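Local coordinates for UPF0098 protein YbcL (Escherichia coli, PDB 1FUX), which is of unknown function but belongs to the phosphatidylethanolamine-binding protein family, which includes a Raf kinase inhibitor protein, and forms a homodimer in the periplasm, at the interface of chains A and B. Sequence-based numbering; all coordinates share one arbitrary frame. Chains: chain A/B, Hypothetical 19.5 KDA protein IN emre-rus intergenic region.

Contacts 1 and 2 are neighbouring patches of one two-fold symmetric interface between chains A and B, the centres of their C-alpha atoms about 12 Å apart. In contact 1 a loop of chain A lies against the B helix 140-150; in contact 2 the segment 137-139 of each chain, just ahead of that helix, meets the arginine of the other (A:Arg98, B:Arg98), and A:Ser139 also meets B:Asp100. The same aspartate serves both patches, as A:Asp100 in contact 1 and as B:Asp100 in contact 2. The two-fold repeats contact 1 with the chains exchanged, and both patches contribute to the homodimer interface.

Contact 1: the interface of chains A and B. Residues chain A 58-63, 100; chain B 64, 141-142, 144-145, 148.
In A:Thr59 the hydroxyl OG1 sits between the backbone N and the carbonyl carbon (chi1 64°), which turns the methyl CG2 anti to the carbonyl carbon and toward chain B. CG2 of A:Thr59 lies against the first turns of the B helix 140-150, 3.8 Å from CB of B:Tyr145. OG1 of A:Thr59 serves the loop itself: it accepts from the backbone N of A:Ser61 and donates to the carbonyl O of A:Gly62, 2.8 Å away, along a lone pair. These two bonds fix the hydroxyl and the turn 59-62. A:Ser61 carries its OG in the same crowded position (chi1 56°), where the indole NE1 of B:Trp64 donates to it at 2.9 Å, with OG close to the ring plane. Next to the A:Thr59 methyl, which lies at its ring edge, A:Trp63 has CG anti to the backbone N (chi1 -164°), and its benzo rim, through CZ3, runs alongside B:Leu142, 3.8 Å from CA. The CB of A:Asp100 stands over the centre of the same indole, and its carboxylate leans on the methyl CB of B:Ala141, with CG 3.5 Å away. Water 1 joins OD1 of this aspartate to the backbone N of B:Ala141, which it meets at 2.9 Å; a carboxylate near the helix start would probably be stabilised there. Water 2 ties A:Pro58 O to B:Tyr145 O, and water 3 links A:Thr59 O to ND2 of B:Asn148. ND2 of B:Asn148 also donates to B:Gly144 O at 2.8 Å, from above the carbonyl plane, which would help steady the amide. The patch docks a loop of one subunit onto a helix of the other, helping hold the homodimer together.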
loop_
_atom_site.group_PDB
_atom_site.type_symbol
_atom_site.label_atom_id
_atom_site.label_comp_id
_atom_site.label_asym_id
_atom_site.label_seq_id
_atom_site.Cartn_x
_atom_site.Cartn_y
_atom_site.Cartn_z
ATOM N N PRO A 58 1.640 6.092 9.731
ATOM C CA PRO A 58 2.604 7.079 9.239
ATOM C C PRO A 58 3.487 6.530 8.134
ATOM O O PRO A 58 4.707 6.381 8.288
ATOM C CB PRO A 58 3.352 7.448 10.525
ATOM C CG PRO A 58 3.410 6.154 11.301
ATOM C CD PRO A 58 1.997 5.582 11.074
ATOM N N THR A 59 2.903 6.283 6.972
ATOM C CA THR A 59 3.676 5.591 5.916
ATOM C C THR A 59 3.603 6.310 4.590
ATOM O O THR A 59 4.516 6.077 3.777
ATOM C CB THR A 59 3.091 4.180 5.662
ATOM O OG1 THR A 59 1.757 4.520 5.169
ATOM C CG2 THR A 59 2.994 3.240 6.837
ATOM N N GLY A 60 2.661 7.239 4.457
ATOM C CA GLY A 60 2.446 7.859 3.151
ATOM C C GLY A 60 1.309 7.216 2.365
ATOM O O GLY A 60 0.848 7.816 1.373
ATOM N N SER A 61 0.845 6.035 2.759
ATOM C CA SER A 61 -0.233 5.351 2.035
ATOM C C SER A 61 -1.159 4.597 3.005
ATOM O O SER A 61 -1.936 3.775 2.503
ATOM C CB SER A 61 0.304 4.273 1.077
ATOM O OG SER A 61 1.134 3.297 1.722
ATOM N N GLY A 62 -1.152 4.980 4.263
ATOM C CA GLY A 62 -1.976 4.322 5.292
ATOM C C GLY A 62 -1.487 2.873 5.448
ATOM O O GLY A 62 -0.306 2.608 5.201
ATOM N N TRP A 63 -2.385 1.963 5.786
ATOM C CA TRP A 63 -2.008 0.565 6.026
ATOM C C TRP A 63 -3.206 -0.322 5.723
ATOM O O TRP A 63 -4.291 -0.137 6.255
ATOM C CB TRP A 63 -1.564 0.393 7.479
ATOM C CG TRP A 63 -0.810 -0.913 7.675
ATOM C CD1 TRP A 63 -1.342 -2.133 7.962
ATOM C CD2 TRP A 63 0.607 -1.080 7.572
ATOM N NE1 TRP A 63 -0.334 -3.084 8.030
ATOM C CE2 TRP A 63 0.872 -2.439 7.842
ATOM C CE3 TRP A 63 1.672 -0.205 7.329
ATOM C CZ2 TRP A 63 2.171 -2.968 7.864
ATOM C CZ3 TRP A 63 2.960 -0.736 7.343
ATOM C CH2 TRP A 63 3.202 -2.088 7.603
ATOM N N ASP A 100 -0.507 -5.200 4.290
ATOM C CA ASP A 100 0.752 -4.446 4.303
ATOM C C ASP A 100 1.768 -5.079 5.193
ATOM O O ASP A 100 2.983 -4.843 5.069
ATOM C CB ASP A 100 0.517 -2.956 4.604
ATOM C CG ASP A 100 0.009 -2.214 3.370
ATOM O OD1 ASP A 100 0.248 -2.722 2.240
ATOM O OD2 ASP A 100 -0.627 -1.150 3.538
ATOM N N TRP B 64 2.129 2.486 -5.181
ATOM C CA TRP B 64 3.594 2.503 -5.032
ATOM C C TRP B 64 4.241 1.871 -6.281
ATOM O O TRP B 64 4.039 0.700 -6.618
ATOM C CB TRP B 64 3.997 1.548 -3.885
ATOM C CG TRP B 64 3.660 2.108 -2.535
ATOM C CD1 TRP B 64 2.659 1.718 -1.695
ATOM C CD2 TRP B 64 4.342 3.190 -1.889
ATOM N NE1 TRP B 64 2.655 2.513 -0.565
ATOM C CE2 TRP B 64 3.707 3.403 -0.654
ATOM C CE3 TRP B 64 5.451 3.980 -2.230
ATOM C CZ2 TRP B 64 4.156 4.333 0.265
ATOM C CZ3 TRP B 64 5.888 4.931 -1.337
ATOM C CH2 TRP B 64 5.227 5.133 -0.092
ATOM N N ALA B 141 3.904 0.336 1.925
ATOM C CA ALA B 141 3.627 0.947 3.226
ATOM C C ALA B 141 4.644 0.593 4.295
ATOM O O ALA B 141 4.961 1.495 5.095
ATOM C CB ALA B 141 2.217 0.439 3.689
ATOM N N LEU B 142 5.119 -0.661 4.314
ATOM C CA LEU B 142 6.120 -1.038 5.319
ATOM C C LEU B 142 7.409 -0.259 5.116
ATOM O O LEU B 142 7.944 0.286 6.059
ATOM C CB LEU B 142 6.348 -2.558 5.245
ATOM C CG LEU B 142 7.481 -3.062 6.180
ATOM C CD1 LEU B 142 7.151 -2.749 7.643
ATOM C CD2 LEU B 142 7.746 -4.536 5.958
ATOM N N GLY B 144 7.599 2.679 3.630
ATOM C CA GLY B 144 7.317 4.094 3.976
ATOM C C GLY B 144 7.256 4.325 5.477
ATOM O O GLY B 144 7.689 5.415 5.932
ATOM N N TYR B 145 6.791 3.326 6.221
ATOM C CA TYR B 145 6.813 3.460 7.683
ATOM C C TYR B 145 8.253 3.630 8.181
ATOM O O TYR B 145 8.600 4.542 8.938
ATOM C CB TYR B 145 6.286 2.162 8.306
ATOM C CG TYR B 145 6.078 2.236 9.805
ATOM C CD1 TYR B 145 4.773 2.279 10.282
ATOM C CD2 TYR B 145 7.087 2.264 10.738
ATOM C CE1 TYR B 145 4.473 2.341 11.630
ATOM C CE2 TYR B 145 6.820 2.371 12.099
ATOM C CZ TYR B 145 5.513 2.390 12.530
ATOM O OH TYR B 145 5.223 2.457 13.871
ATOM N N ASN B 148 9.863 7.016 6.919
ATOM C CA ASN B 148 9.388 8.141 7.738
ATOM C C ASN B 148 9.996 8.129 9.119
ATOM O O ASN B 148 10.418 9.183 9.623
ATOM C CB ASN B 148 7.847 8.150 7.760
ATOM C CG ASN B 148 7.394 8.791 6.458
ATOM O OD1 ASN B 148 7.598 9.983 6.214
ATOM N ND2 ASN B 148 6.773 8.010 5.593
HETATM O O HOH W 1 1.725 -1.018 0.625
HETATM O O HOH W 2 6.820 6.122 10.314
HETATM O O HOH W 3 6.175 8.143 2.729
#

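Contact 2: the interface of chains A and B. Residues chain A 98, 137-139; chain B 98, 100, 137-139.
At this dimer contact of a PEBP-family protein, arginines of both subunits reach for backbone carbonyls across the boundary. The guanidinium of A:Arg98 meets B:Asn137 O end-on, giving it both NH1 and NH2. NH1 of A:Arg98 donates at 2.7 Å to B:Asn137 O, in the carbonyl plane and on a lone pair, whereas NH2 approaches the same oxygen from above that plane; the oxygen itself lies almost exactly in the guanidinium plane. Its counterpart is less even: NH2 of B:Arg98 donates to A:Asn137 O at 2.5 Å, again from above the carbonyl plane. Replacing A:Arg98 by an alanine here would probably leave B:Asn137 O without this paired grip and strip the packing from the neighbouring arginine. The two arginines come tip to tip, their guanidinium planes 30° apart. CD of B:Arg98 lies over the centre of the A:Arg98 guanidinium, 3.7 Å from CZ, and CD of A:Arg98 stands in turn over the rim of the B:Arg98 group. Two like charges so near would be expected to repel, and the carbonyl oxygens probably offset this in part. Both side chains leave the backbone with CG anti to N, but A:Arg98 runs extended from CG to NE while B:Arg98 bends at chi3 (129°), so the symmetry is only approximate at the tips. Farther out, A:Ser139 OG, set between its backbone N and carbonyl carbon (chi1 69°), donates to B:Asp100 O at 3.2 Å along a lone pair. Water 4 reinforces this link: it is 2.9 Å from the backbone N of A:Ser139 and 2.8 Å from B:Asp100 O, so backbone groups on both sides hold it.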
loop_
_atom_site.group_PDB
_atom_site.type_symbol
_atom_site.label_atom_id
_atom_site.label_comp_id
_atom_site.label_asym_id
_atom_site.label_seq_id
_atom_site.Cartn_x
_atom_site.Cartn_y
_atom_site.Cartn_z
ATOM N N ARG A 98 -3.115 -9.682 -0.321
ATOM C CA ARG A 98 -2.006 -9.473 0.617
ATOM C C ARG A 98 -2.144 -8.208 1.444
ATOM O O ARG A 98 -2.480 -7.163 0.881
ATOM C CB ARG A 98 -0.785 -9.354 -0.330
ATOM C CG ARG A 98 0.531 -9.511 0.439
ATOM C CD ARG A 98 1.614 -9.220 -0.589
ATOM N NE ARG A 98 2.918 -9.586 -0.107
ATOM C CZ ARG A 98 3.900 -8.856 0.354
ATOM N NH1 ARG A 98 4.925 -9.665 0.660
ATOM N NH2 ARG A 98 3.965 -7.541 0.495
ATOM N N ASN A 137 -1.140 -12.728 -3.869
ATOM C CA ASN A 137 -0.131 -11.723 -4.152
ATOM C C ASN A 137 -0.770 -10.368 -4.474
ATOM O O ASN A 137 -0.004 -9.426 -4.715
ATOM C CB ASN A 137 0.625 -12.182 -5.393
ATOM C CG ASN A 137 1.608 -13.296 -5.093
ATOM O OD1 ASN A 137 2.331 -13.310 -4.080
ATOM N ND2 ASN A 137 1.618 -14.227 -6.056
ATOM N N SER A 138 -2.075 -10.232 -4.560
ATOM C CA SER A 138 -2.673 -8.948 -4.901
ATOM C C SER A 138 -2.470 -7.901 -3.816
ATOM O O SER A 138 -2.995 -8.065 -2.725
ATOM C CB SER A 138 -4.202 -9.108 -5.131
ATOM O OG SER A 138 -4.345 -10.031 -6.219
ATOM N N SER A 139 -1.749 -6.792 -4.095
ATOM C CA SER A 139 -1.591 -5.780 -3.052
ATOM C C SER A 139 -2.915 -5.125 -2.669
ATOM O O SER A 139 -3.882 -5.123 -3.445
ATOM C CB SER A 139 -0.669 -4.640 -3.566
ATOM O OG SER A 139 -1.363 -3.929 -4.577
ATOM N N ARG B 98 8.679 -4.395 -2.575
ATOM C CA ARG B 98 7.612 -4.828 -3.466
ATOM C C ARG B 98 6.745 -3.634 -3.896
ATOM O O ARG B 98 6.340 -2.809 -3.068
ATOM C CB ARG B 98 6.787 -5.901 -2.711
ATOM C CG ARG B 98 5.929 -6.732 -3.651
ATOM C CD ARG B 98 5.367 -7.954 -2.869
ATOM N NE ARG B 98 3.964 -7.869 -3.181
ATOM C CZ ARG B 98 3.062 -8.440 -3.899
ATOM N NH1 ARG B 98 3.360 -9.518 -4.600
ATOM N NH2 ARG B 98 1.841 -7.962 -3.916
ATOM N N ASP B 100 3.270 -1.979 -5.971
ATOM C CA ASP B 100 1.870 -2.380 -6.012
ATOM C C ASP B 100 1.487 -3.254 -7.188
ATOM O O ASP B 100 0.420 -3.887 -7.197
ATOM C CB ASP B 100 0.895 -1.227 -5.858
ATOM C CG ASP B 100 0.793 -0.803 -4.417
ATOM O OD1 ASP B 100 1.026 -1.567 -3.430
ATOM O OD2 ASP B 100 0.535 0.402 -4.192
ATOM N N ASN B 137 9.739 -8.895 -0.158
ATOM C CA ASN B 137 8.398 -9.007 0.396
ATOM C C ASN B 137 7.888 -7.733 1.061
ATOM O O ASN B 137 6.706 -7.717 1.409
ATOM C CB ASN B 137 8.429 -10.111 1.503
ATOM C CG ASN B 137 8.301 -11.502 0.871
ATOM O OD1 ASN B 137 7.764 -11.647 -0.216
ATOM N ND2 ASN B 137 8.797 -12.504 1.575
ATOM N N SER B 138 8.688 -6.694 1.233
ATOM C CA SER B 138 8.247 -5.524 1.958
ATOM C C SER B 138 7.291 -4.685 1.142
ATOM O O SER B 138 7.696 -4.185 0.100
ATOM C CB SER B 138 9.442 -4.659 2.418
ATOM O OG SER B 138 10.405 -5.487 3.042
ATOM N N SER B 139 6.064 -4.544 1.654
ATOM C CA SER B 139 5.117 -3.677 0.963
ATOM C C SER B 139 5.604 -2.226 0.900
ATOM O O SER B 139 6.475 -1.836 1.693
ATOM C CB SER B 139 3.761 -3.697 1.670
ATOM O OG SER B 139 3.835 -3.068 2.937
HETATM O O HOH W 4 -0.253 -6.508 -6.505
#